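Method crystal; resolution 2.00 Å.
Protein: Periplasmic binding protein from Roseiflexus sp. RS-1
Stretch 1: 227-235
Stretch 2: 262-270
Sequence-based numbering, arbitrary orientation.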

# COMPACT_ATOMS: atom_id res chain seq x y z
N THR A 227 -16.02 19.23 9.21
CA THR A 227 -14.60 19.54 8.92
C THR A 227 -14.47 20.39 7.66
O THR A 227 -15.41 20.41 6.83
CB THR A 227 -13.75 18.27 8.77
OG1 THR A 227 -14.28 17.48 7.68
CG2 THR A 227 -13.78 17.46 10.08
N PRO A 228 -13.33 21.10 7.48
CA PRO A 228 -13.18 21.77 6.22
C PRO A 228 -13.28 20.79 5.04
O PRO A 228 -13.84 21.15 4.00
CB PRO A 228 -11.78 22.38 6.29
CG PRO A 228 -11.52 22.59 7.78
CD PRO A 228 -12.29 21.49 8.46
N ALA A 229 -12.78 19.56 5.20
CA ALA A 229 -12.94 18.55 4.12
C ALA A 229 -14.40 18.20 3.89
O ALA A 229 -14.86 18.16 2.73
CB ALA A 229 -12.17 17.28 4.47
N GLY A 230 -15.09 17.85 4.98
CA GLY A 230 -16.50 17.50 4.91
C GLY A 230 -17.33 18.56 4.20
O GLY A 230 -18.16 18.22 3.35
N ARG A 231 -17.08 19.84 4.50
CA ARG A 231 -17.83 20.95 3.90
C ARG A 231 -17.67 21.09 2.38
O ARG A 231 -18.60 21.54 1.71
CB ARG A 231 -17.42 22.29 4.53
CG ARG A 231 -17.82 22.45 5.99
CD ARG A 231 -17.07 23.66 6.57
NE ARG A 231 -17.45 23.93 7.96
CZ ARG A 231 -16.61 24.35 8.92
NH1 ARG A 231 -15.29 24.53 8.66
NH2 ARG A 231 -17.08 24.54 10.16
N GLN A 232 -16.47 20.82 1.86
CA GLN A 232 -16.23 20.88 0.42
C GLN A 232 -16.27 19.49 -0.24
O GLN A 232 -15.96 19.36 -1.43
CB GLN A 232 -14.88 21.58 0.15
CG GLN A 232 -14.79 23.00 0.69
CD GLN A 232 -13.58 23.77 0.16
OE1 GLN A 232 -12.62 23.17 -0.33
NE2 GLN A 232 -13.62 25.11 0.26
N ARG A 233 -16.68 18.48 0.52
CA ARG A 233 -16.68 17.08 0.07
C ARG A 233 -15.31 16.66 -0.50
O ARG A 233 -15.23 15.99 -1.52
CB ARG A 233 -17.86 16.78 -0.89
CG ARG A 233 -19.22 16.91 -0.20
CD ARG A 233 -20.42 16.84 -1.14
NE ARG A 233 -20.73 15.48 -1.62
CZ ARG A 233 -21.57 14.62 -1.03
NH1 ARG A 233 -21.77 13.40 -1.58
NH2 ARG A 233 -22.21 14.94 0.09
N ARG A 234 -14.23 17.06 0.17
CA ARG A 234 -12.89 16.80 -0.35
C ARG A 234 -12.42 15.46 0.19
O ARG A 234 -11.68 15.36 1.16
CB ARG A 234 -11.99 17.93 0.08
CG ARG A 234 -10.80 18.11 -0.79
CD ARG A 234 -10.11 19.38 -0.36
NE ARG A 234 -10.70 20.64 -0.80
CZ ARG A 234 -10.40 21.23 -1.96
NH1 ARG A 234 -9.64 20.62 -2.85
NH2 ARG A 234 -10.87 22.42 -2.25
N ILE A 235 -12.92 14.39 -0.46
CA ILE A 235 -12.61 13.03 -0.07
C ILE A 235 -11.77 12.49 -1.23
O ILE A 235 -12.20 12.63 -2.38
CB ILE A 235 -13.88 12.10 0.05
CG1 ILE A 235 -15.05 12.71 0.86
CG2 ILE A 235 -13.51 10.67 0.45
CD1 ILE A 235 -14.71 13.40 2.15
N TYR A 262 -2.53 19.91 -3.78
CA TYR A 262 -2.24 21.25 -4.33
C TYR A 262 -3.56 22.01 -4.45
O TYR A 262 -3.64 23.18 -4.08
CB TYR A 262 -1.51 21.15 -5.70
CG TYR A 262 -1.14 22.50 -6.29
CD1 TYR A 262 0.11 23.12 -6.00
CD2 TYR A 262 -2.01 23.15 -7.16
CE1 TYR A 262 0.44 24.37 -6.56
CE2 TYR A 262 -1.70 24.40 -7.72
CZ TYR A 262 -0.47 24.99 -7.42
OH TYR A 262 -0.20 26.20 -8.00
N ASP A 263 -4.57 21.33 -4.95
CA ASP A 263 -5.89 21.91 -5.10
C ASP A 263 -6.51 22.31 -3.75
O ASP A 263 -7.08 23.40 -3.60
CB ASP A 263 -6.83 20.93 -5.80
CG ASP A 263 -8.14 21.61 -6.17
OD1 ASP A 263 -8.19 22.35 -7.18
OD2 ASP A 263 -9.10 21.48 -5.41
N ALA A 264 -6.37 21.43 -2.76
CA ALA A 264 -6.80 21.71 -1.40
C ALA A 264 -6.05 22.89 -0.79
O ALA A 264 -6.68 23.70 -0.07
CB ALA A 264 -6.68 20.47 -0.53
N ALA A 265 -4.74 23.00 -1.06
CA ALA A 265 -3.94 24.12 -0.55
C ALA A 265 -4.52 25.45 -1.07
O ALA A 265 -4.52 26.45 -0.36
CB ALA A 265 -2.47 24.02 -0.97
N GLN A 266 -4.94 25.46 -2.32
CA GLN A 266 -5.52 26.66 -2.90
C GLN A 266 -6.94 26.92 -2.41
O GLN A 266 -7.29 28.04 -2.15
CB GLN A 266 -5.52 26.57 -4.41
CG GLN A 266 -4.15 26.73 -4.99
CD GLN A 266 -4.22 26.91 -6.47
OE1 GLN A 266 -4.98 26.22 -7.15
NE2 GLN A 266 -3.43 27.85 -6.99
N GLY A 267 -7.76 25.87 -2.29
CA GLY A 267 -9.21 26.07 -2.13
C GLY A 267 -9.87 25.74 -0.80
O GLY A 267 -11.02 26.11 -0.60
N SER A 268 -9.19 25.05 0.12
CA SER A 268 -9.90 24.62 1.30
C SER A 268 -10.29 25.79 2.28
O SER A 268 -11.47 25.94 2.66
CB SER A 268 -9.13 23.55 2.06
OG SER A 268 -9.92 23.25 3.20
N ARG A 269 -9.31 26.59 2.68
CA ARG A 269 -9.60 27.71 3.64
C ARG A 269 -8.79 28.96 3.24
O ARG A 269 -7.71 28.83 2.66
CB ARG A 269 -9.25 27.30 5.07
CG ARG A 269 -10.02 26.14 5.71
CD ARG A 269 -9.32 25.75 7.04
NE ARG A 269 -8.04 25.03 6.82
CZ ARG A 269 -6.87 25.29 7.44
NH1 ARG A 269 -6.77 26.25 8.38
NH2 ARG A 269 -5.78 24.54 7.17
N PRO A 270 -9.30 30.18 3.55
CA PRO A 270 -10.59 30.53 4.19
C PRO A 270 -11.85 30.19 3.33
O PRO A 270 -12.00 30.70 2.23
CB PRO A 270 -10.47 32.05 4.44
CG PRO A 270 -9.38 32.54 3.54
CD PRO A 270 -8.44 31.38 3.36
OXT PRO A 270 -12.76 29.40 3.67
O HOH W 1 -11.55 21.32 1.91

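Stretch 1 contributes a short helix, capped at its start by Thr227, whose OG1 accepts from Gly230 N (2.8 Å), and closed by a Schellman turn in which Arg233 takes positive phi (52°). Stretch 2 is the last part of a helix followed by the chain terminus. The CA atoms of Arg234 and Ala264 lie 7.9 Å apart and those of Pro228 and Ser268 6.6 Å apart, so the chains run in opposite senses; the contact buries 322 Å² in all.

Along stretch 2, Tyr262 stays out of reach, and the first contact is Asp263. Its CA-to-CB bond points sideways, but chi1 of -170° (t) brings the carboxylate nearer, and Arg234 NH1 donates to Asp263 OD2 at 2.8 Å with an angle of 166°. Charge and direction both favour this salt bridge, with OD2 near the guanidinium plane. Ala264 packs differently: its CA lies over one guanidinium face, 3.4 Å from Arg234 NH1, while its CB is 3.6 Å from Arg234 CD.

Gly267 O accepts from Gln232 NE2 (2.9 Å, 159°). The other end of that amide holds the arginine, since Arg234 NH2 donates to Gln232 OE1 at 2.7 Å (161°). Gln232 thus links the Gly267 carbonyl to the guanidinium of Arg234. Lacking a side chain, Gly267 leaves room here: an ideal CB would sit a tight 3.1 Å from Arg234 NH2.

Ser268 OG lies 3.7 Å from Pro228 CB. The same OG accepts from water 1 at 2.8 Å, and that water accepts from Arg234 NE at 2.9 Å, bridging the stretches. Ser268 O is 3.3 Å from Gln232 NE2, but the poor angle excludes a hydrogen bond. Finally, Arg269 CD rests 3.9 Å from Pro228 CG, an aliphatic contact, and the CA-to-CB bond of Pro270, after a cis peptide bond, points away, and the residue makes no contact.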